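Local coordinates for putative metal binding protein (Coccidioides immitis, PDB 3CVG) that is a putative metal-binding protein of the periplasmic binding-protein type, crystallised with calcium, that probably holds a small ligand between two lobes, though its true ligand is not established, at residues G27-Q31 / S32-K36; T201-D204 / Y205-L209; L163-I167 / G168-W172. One frame throughout, in Å; residues are numbered along the deposited sequence.

Contact 1. Residues G27-Q31 / S32-K36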
loop_
_atom_site.group_PDB
_atom_site.type_symbol
_atom_site.label_atom_id
_atom_site.label_comp_id
_atom_site.label_asym_id
_atom_site.label_seq_id
_atom_site.Cartn_x
_atom_site.Cartn_y
_atom_site.Cartn_z
ATOM N N GLY A 27 0.686 7.879 -2.296
ATOM C CA GLY A 27 -0.617 7.400 -2.705
ATOM C C GLY A 27 -1.509 7.014 -1.543
ATOM O O GLY A 27 -2.329 7.812 -1.083
ATOM N N GLY A 28 -1.328 5.791 -1.056
ATOM C CA GLY A 28 -2.147 5.263 0.023
ATOM C C GLY A 28 -2.178 5.938 1.383
ATOM O O GLY A 28 -3.254 6.082 1.970
ATOM N N ALA A 29 -1.020 6.336 1.898
ATOM C CA ALA A 29 -0.961 6.970 3.210
ATOM C C ALA A 29 -1.664 8.322 3.238
ATOM O O ALA A 29 -2.219 8.715 4.256
ATOM C CB ALA A 29 0.484 7.121 3.650
ATOM N N GLY A 30 -1.624 9.049 2.130
ATOM C CA GLY A 30 -2.303 10.331 2.111
ATOM C C GLY A 30 -3.797 10.074 2.031
ATOM O O GLY A 30 -4.608 10.762 2.655
ATOM N N GLN A 31 -4.142 9.050 1.257
ATOM C CA GLN A 31 -5.520 8.632 1.034
ATOM C C GLN A 31 -6.146 8.070 2.310
ATOM O O GLN A 31 -7.369 8.042 2.456
ATOM C CB GLN A 31 -5.535 7.571 -0.074
ATOM C CG GLN A 31 -6.901 7.101 -0.522
ATOM C CD GLN A 31 -6.818 6.034 -1.609
ATOM O OE1 GLN A 31 -7.818 5.708 -2.257
ATOM N NE2 GLN A 31 -5.623 5.483 -1.810
ATOM N N SER A 32 -5.297 7.630 3.233
ATOM C CA SER A 32 -5.750 7.052 4.495
ATOM C C SER A 32 -5.821 8.097 5.600
ATOM O O SER A 32 -6.390 7.845 6.660
ATOM C CB SER A 32 -4.797 5.939 4.926
ATOM O OG SER A 32 -3.511 6.470 5.196
ATOM N N GLY A 33 -5.221 9.259 5.348
ATOM C CA GLY A 33 -5.219 10.328 6.331
ATOM C C GLY A 33 -3.925 10.452 7.123
ATOM O O GLY A 33 -3.737 11.429 7.855
ATOM N N LEU A 34 -3.023 9.481 6.986
ATOM C CA LEU A 34 -1.763 9.529 7.732
ATOM C C LEU A 34 -0.889 10.730 7.382
ATOM O O LEU A 34 -0.299 11.345 8.267
ATOM C CB LEU A 34 -0.944 8.249 7.523
ATOM C CG LEU A 34 0.367 8.207 8.321
ATOM C CD1 LEU A 34 0.048 8.003 9.790
ATOM C CD2 LEU A 34 1.268 7.087 7.827
ATOM N N VAL A 35 -0.799 11.064 6.097
ATOM C CA VAL A 35 0.029 12.195 5.683
ATOM C C VAL A 35 -0.416 13.487 6.364
ATOM O O VAL A 35 0.399 14.377 6.601
ATOM C CB VAL A 35 0.012 12.376 4.146
ATOM C CG1 VAL A 35 0.746 13.658 3.757
ATOM C CG2 VAL A 35 0.683 11.184 3.480
ATOM N N LYS A 36 -1.703 13.582 6.685
ATOM C CA LYS A 36 -2.233 14.761 7.364
ATOM C C LYS A 36 -1.685 14.813 8.784
ATOM O O LYS A 36 -1.125 15.828 9.209
ATOM C CB LYS A 36 -3.762 14.715 7.416
ATOM C CG LYS A 36 -4.391 15.921 8.118
ATOM C CD LYS A 36 -5.899 15.985 7.897
ATOM C CE LYS A 36 -6.489 17.257 8.487
ATOM N NZ LYS A 36 -7.961 17.342 8.256
#
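Ser32 OG donates to Ala29 O at 2.8 Å. The hydroxyl sits above the carbonyl plane, 41° out of it, folded back over the helix by a chi1 of 64° that places OG between the serine's own N and C. Gly33 N donates to Gly30 O at 3.1 Å, and a weak bond from Val35 N to Ala29 O, 3.3 Å long but fairly straight at 161°, carries the chain into the next helix. Gly33, with positive phi, closes helix 28-32 as a Schellman motif and is at the same time the N-cap of helix 34-47, a junction between the two helices made at a glycine. Val35 CG2 packs on the Gly30 backbone, 3.4 Å from its CA, against a residue that has no side chain; the same methyl is 4.1 Å from Ala29 CB, and Leu34 CD2 reaches that CB at 4.3 Å. Around the junction, Ser32 OG also bonds to Tyr279 OH, while Ala29 and Leu34 rest on Phe103 of strand 100-111 and Leu34 also touches Tyr279 of strand 276-281.

Contact 2. Residues T201-D204 / Y205-L209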
loop_
_atom_site.group_PDB
_atom_site.type_symbol
_atom_site.label_atom_id
_atom_site.label_comp_id
_atom_site.label_asym_id
_atom_site.label_seq_id
_atom_site.Cartn_x
_atom_site.Cartn_y
_atom_site.Cartn_z
ATOM N N THR A 201 -9.877 -11.624 -3.716
ATOM C CA THR A 201 -9.103 -10.479 -4.152
ATOM C C THR A 201 -8.050 -10.114 -3.121
ATOM O O THR A 201 -8.191 -10.425 -1.938
ATOM C CB THR A 201 -9.992 -9.236 -4.380
ATOM O OG1 THR A 201 -9.238 -8.241 -5.072
ATOM C CG2 THR A 201 -10.458 -8.646 -3.040
ATOM N N ILE A 202 -6.981 -9.478 -3.587
ATOM C CA ILE A 202 -5.941 -9.007 -2.688
ATOM C C ILE A 202 -6.343 -7.562 -2.454
ATOM O O ILE A 202 -6.654 -6.838 -3.404
ATOM C CB ILE A 202 -4.542 -9.069 -3.335
ATOM C CG1 ILE A 202 -4.057 -10.525 -3.379
ATOM C CG2 ILE A 202 -3.567 -8.185 -2.573
ATOM C CD1 ILE A 202 -3.766 -11.146 -2.015
ATOM N N THR A 203 -6.382 -7.169 -1.186
ATOM C CA THR A 203 -6.750 -5.819 -0.791
ATOM C C THR A 203 -5.792 -5.434 0.342
ATOM O O THR A 203 -4.833 -6.159 0.616
ATOM C CB THR A 203 -8.240 -5.770 -0.305
ATOM O OG1 THR A 203 -8.613 -4.422 0.005
ATOM C CG2 THR A 203 -8.441 -6.638 0.934
ATOM N N ASP A 204 -6.026 -4.302 0.993
ATOM C CA ASP A 204 -5.136 -3.915 2.084
ATOM C C ASP A 204 -5.926 -3.682 3.363
ATOM O O ASP A 204 -7.136 -3.442 3.321
ATOM C CB ASP A 204 -4.326 -2.665 1.717
ATOM C CG ASP A 204 -5.198 -1.467 1.432
ATOM O OD1 ASP A 204 -5.773 -1.381 0.325
ATOM O OD2 ASP A 204 -5.319 -0.603 2.319
ATOM N N TYR A 205 -5.234 -3.752 4.495
ATOM C CA TYR A 205 -5.869 -3.580 5.793
ATOM C C TYR A 205 -6.699 -2.309 5.929
ATOM O O TYR A 205 -7.828 -2.361 6.416
ATOM C CB TYR A 205 -4.813 -3.625 6.904
ATOM C CG TYR A 205 -5.397 -3.747 8.299
ATOM C CD1 TYR A 205 -6.400 -4.678 8.578
ATOM C CD2 TYR A 205 -4.921 -2.954 9.349
ATOM C CE1 TYR A 205 -6.916 -4.818 9.868
ATOM C CE2 TYR A 205 -5.424 -3.088 10.641
ATOM C CZ TYR A 205 -6.420 -4.015 10.894
ATOM O OH TYR A 205 -6.932 -4.134 12.159
ATOM N N GLY A 206 -6.138 -1.177 5.501
ATOM C CA GLY A 206 -6.831 0.102 5.600
ATOM C C GLY A 206 -8.128 0.181 4.813
ATOM O O GLY A 206 -9.111 0.779 5.265
ATOM N N THR A 207 -8.129 -0.410 3.623
ATOM C CA THR A 207 -9.317 -0.424 2.779
ATOM C C THR A 207 -10.382 -1.268 3.478
ATOM O O THR A 207 -11.557 -0.902 3.517
ATOM C CB THR A 207 -8.993 -1.030 1.401
ATOM O OG1 THR A 207 -7.986 -0.234 0.765
ATOM C CG2 THR A 207 -10.241 -1.071 0.517
ATOM N N TYR A 208 -9.953 -2.396 4.034
ATOM C CA TYR A 208 -10.840 -3.298 4.760
ATOM C C TYR A 208 -11.558 -2.566 5.904
ATOM O O TYR A 208 -12.776 -2.716 6.101
ATOM C CB TYR A 208 -10.025 -4.463 5.333
ATOM C CG TYR A 208 -10.777 -5.351 6.293
ATOM C CD1 TYR A 208 -11.851 -6.135 5.859
ATOM C CD2 TYR A 208 -10.419 -5.409 7.640
ATOM C CE1 TYR A 208 -12.550 -6.950 6.742
ATOM C CE2 TYR A 208 -11.119 -6.227 8.540
ATOM C CZ TYR A 208 -12.177 -6.994 8.080
ATOM O OH TYR A 208 -12.864 -7.805 8.954
ATOM N N LEU A 209 -10.799 -1.779 6.660
ATOM C CA LEU A 209 -11.366 -1.042 7.783
ATOM C C LEU A 209 -12.237 0.108 7.312
ATOM O O LEU A 209 -12.918 0.745 8.115
ATOM C CB LEU A 209 -10.248 -0.503 8.685
ATOM C CG LEU A 209 -9.377 -1.583 9.336
ATOM C CD1 LEU A 209 -8.168 -0.934 10.021
ATOM C CD2 LEU A 209 -10.203 -2.380 10.329
HETATM O O HOH W 1 -3.786 -0.116 4.126
#
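A helix N-cap is formed where strand 200-204 turns directly into the short helix 205-208: Asp204 is the capping residue, and its carboxylate grips Thr207 three residues on. Thr207 OG1 donates to Asp204 OD1 across a short 2.5 Å, meeting it on the syn side, 32° out of the carboxylate plane. Thr207 N donates to the other oxygen, Asp204 OD2, at 3.1 Å and from well above that plane. The two side chains cross at about a right angle. With chi1 at 61°, the carboxylate folds over the first turn. A water accepts from Gly206 N at 2.9 Å and lies close to Asp204 OD2, at a doubtful, very short distance. This strand-to-helix step lies within the PBP-superfamily domain. The negative carboxylate faces the amide end of the helix, which would probably stabilise its charge. A bound calcium lies about 5 Å from the Asp204 side chain, too far for direct coordination. Behind the cap, Tyr208 N donates to Asp204 O at 3.1 Å, the first i to i+4 bond of the helix. Packing is lighter: Thr203 OG1 approaches Thr207 CB at 3.7 Å, and both threonines touch Leu191 of helix 187-196. Backbone hydrogen bonds join Thr203 to Met108 of strand 100-111 and, at the helix start, Tyr205 to His106.

Contact 3. Residues L163-I167 / G168-W172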
loop_
_atom_site.group_PDB
_atom_site.type_symbol
_atom_site.label_atom_id
_atom_site.label_comp_id
_atom_site.label_asym_id
_atom_site.label_seq_id
_atom_site.Cartn_x
_atom_site.Cartn_y
_atom_site.Cartn_z
ATOM N N LEU A 163 2.156 -12.416 -7.160
ATOM C CA LEU A 163 1.747 -13.696 -6.576
ATOM C C LEU A 163 1.399 -14.725 -7.657
ATOM O O LEU A 163 1.799 -15.882 -7.570
ATOM C CB LEU A 163 0.568 -13.470 -5.614
ATOM C CG LEU A 163 0.968 -12.692 -4.357
ATOM C CD1 LEU A 163 -0.263 -12.322 -3.558
ATOM C CD2 LEU A 163 1.915 -13.546 -3.535
ATOM N N TRP A 164 0.663 -14.312 -8.685
ATOM C CA TRP A 164 0.329 -15.240 -9.772
ATOM C C TRP A 164 1.592 -15.757 -10.466
ATOM O O TRP A 164 1.753 -16.966 -10.694
ATOM C CB TRP A 164 -0.585 -14.556 -10.799
ATOM C CG TRP A 164 -1.987 -14.355 -10.278
ATOM C CD1 TRP A 164 -2.616 -13.172 -10.036
ATOM C CD2 TRP A 164 -2.899 -15.384 -9.883
ATOM N NE1 TRP A 164 -3.870 -13.396 -9.510
ATOM C CE2 TRP A 164 -4.068 -14.749 -9.406
ATOM C CE3 TRP A 164 -2.841 -16.783 -9.879
ATOM C CZ2 TRP A 164 -5.169 -15.463 -8.934
ATOM C CZ3 TRP A 164 -3.938 -17.495 -9.404
ATOM C CH2 TRP A 164 -5.084 -16.833 -8.940
ATOM N N LEU A 165 2.492 -14.840 -10.803
ATOM C CA LEU A 165 3.736 -15.226 -11.457
ATOM C C LEU A 165 4.557 -16.166 -10.574
ATOM O O LEU A 165 5.227 -17.056 -11.090
ATOM C CB LEU A 165 4.573 -13.994 -11.812
ATOM C CG LEU A 165 4.021 -13.054 -12.902
ATOM C CD1 LEU A 165 5.009 -11.942 -13.129
ATOM C CD2 LEU A 165 3.793 -13.805 -14.206
ATOM N N SER A 166 4.497 -15.978 -9.252
ATOM C CA SER A 166 5.258 -16.820 -8.318
ATOM C C SER A 166 4.893 -18.302 -8.440
ATOM O O SER A 166 5.694 -19.175 -8.096
ATOM C CB SER A 166 5.059 -16.359 -6.860
ATOM O OG SER A 166 3.769 -16.697 -6.370
ATOM N N ILE A 167 3.687 -18.594 -8.916
ATOM C CA ILE A 167 3.284 -19.983 -9.099
ATOM C C ILE A 167 3.262 -20.380 -10.581
ATOM O O ILE A 167 2.632 -21.367 -10.959
ATOM C CB ILE A 167 1.909 -20.282 -8.469
ATOM C CG1 ILE A 167 0.823 -19.434 -9.126
ATOM C CG2 ILE A 167 1.976 -20.051 -6.952
ATOM C CD1 ILE A 167 -0.573 -19.911 -8.813
ATOM N N GLY A 168 3.952 -19.596 -11.409
ATOM C CA GLY A 168 4.037 -19.883 -12.833
ATOM C C GLY A 168 2.817 -19.615 -13.694
ATOM O O GLY A 168 2.679 -20.215 -14.763
ATOM N N GLN A 169 1.940 -18.717 -13.255
ATOM C CA GLN A 169 0.739 -18.398 -14.027
ATOM C C GLN A 169 0.721 -16.949 -14.517
ATOM O O GLN A 169 1.233 -16.046 -13.845
ATOM C CB GLN A 169 -0.522 -18.641 -13.190
ATOM C CG GLN A 169 -0.685 -20.053 -12.639
ATOM C CD GLN A 169 -0.712 -21.103 -13.724
ATOM O OE1 GLN A 169 -1.264 -20.884 -14.802
ATOM N NE2 GLN A 169 -0.126 -22.260 -13.440
ATOM N N VAL A 170 0.132 -16.734 -15.695
ATOM C CA VAL A 170 0.002 -15.400 -16.273
ATOM C C VAL A 170 -1.453 -15.299 -16.735
ATOM O O VAL A 170 -1.746 -15.410 -17.928
ATOM C CB VAL A 170 0.933 -15.200 -17.501
ATOM C CG1 VAL A 170 1.013 -13.710 -17.837
ATOM C CG2 VAL A 170 2.337 -15.763 -17.222
ATOM N N PRO A 171 -2.385 -15.081 -15.793
ATOM C CA PRO A 171 -3.829 -14.976 -16.067
ATOM C C PRO A 171 -4.253 -13.965 -17.123
ATOM O O PRO A 171 -5.216 -14.202 -17.857
ATOM C CB PRO A 171 -4.423 -14.629 -14.699
ATOM C CG PRO A 171 -3.424 -15.183 -13.731
ATOM C CD PRO A 171 -2.111 -14.837 -14.366
ATOM N N TRP A 172 -3.549 -12.838 -17.189
ATOM C CA TRP A 172 -3.877 -11.780 -18.150
ATOM C C TRP A 172 -3.368 -12.023 -19.561
ATOM O O TRP A 172 -3.871 -11.415 -20.505
ATOM C CB TRP A 172 -3.336 -10.441 -17.648
ATOM C CG TRP A 172 -1.885 -10.502 -17.291
ATOM C CD1 TRP A 172 -0.826 -10.292 -18.123
ATOM C CD2 TRP A 172 -1.332 -10.840 -16.012
ATOM N NE1 TRP A 172 0.352 -10.475 -17.442
ATOM C CE2 TRP A 172 0.074 -10.814 -16.146
ATOM C CE3 TRP A 172 -1.888 -11.158 -14.764
ATOM C CZ2 TRP A 172 0.939 -11.095 -15.077
ATOM C CZ3 TRP A 172 -1.028 -11.435 -13.698
ATOM C CH2 TRP A 172 0.370 -11.401 -13.866
#
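Pro171 CG lies over one face of the Trp164 indole, 4.0 Å from the centroid of its five-membered ring and 22° off the normal, a CH-pi contact between the loop after helix 155-166 and the helix's last turn. The turn itself is a Schellman motif with Gly168, at positive phi, as the C-prime residue. Gly168 N donates to Leu165 O at 2.9 Å and Gln169 N to Trp164 O at 3.1 Å. Trp164 O takes a second bond from Ile167 N, the two donors reaching it from opposite faces of the carbonyl plane. Beyond the turn the chain turns back obliquely past the helix end, and Leu165 lies against it: its CD2 is 3.9 Å from Val170 CG2 and 4.0 Å from Trp172 CZ2, the leucine crossing the Trp172 side chain at about a right angle. A chi1 of 52° swings the Trp172 indole back toward the helix. Ile167 CD1 packs on Gln169 CG, 3.8 Å away, where the glutamine chain bends at chi2. Further out, Trp164 is held among aromatic rings, edge-to-face with Phe129 of helix 125-138 and with Phe147, and also meeting Trp179 and Tyr180. Ile167 packs on Ala126 and Phe129 of the same helix, and the Pro171 backbone bonds to Ser177. Gln169 O lies 3.4 Å from Leu165 CD2.

In the fold
All three contacts sit at helix ends, but in different settings. Contacts 1 and 2 lie within about 10 Å of the chain's centre, partly buried and about 14 Å apart between centres, and both border strand 100-111; the calcium ion is nearer to contact 2. Contact 3, about 20 Å out, has more exposed residues and lies on the far side of the chain's centre from contact 1. Contacts 1 and 3 both end a helix at a glycine, yet contact 1 starts another helix at once and adds a serine hydroxyl, whereas contact 3 adds aromatic and aliphatic packing to its backbone bonds. Contact 2 instead begins a helix, with a carboxylate. It meets contact 3 through Ile202 CD1 and Leu163 CD1, 4.0 Å apart.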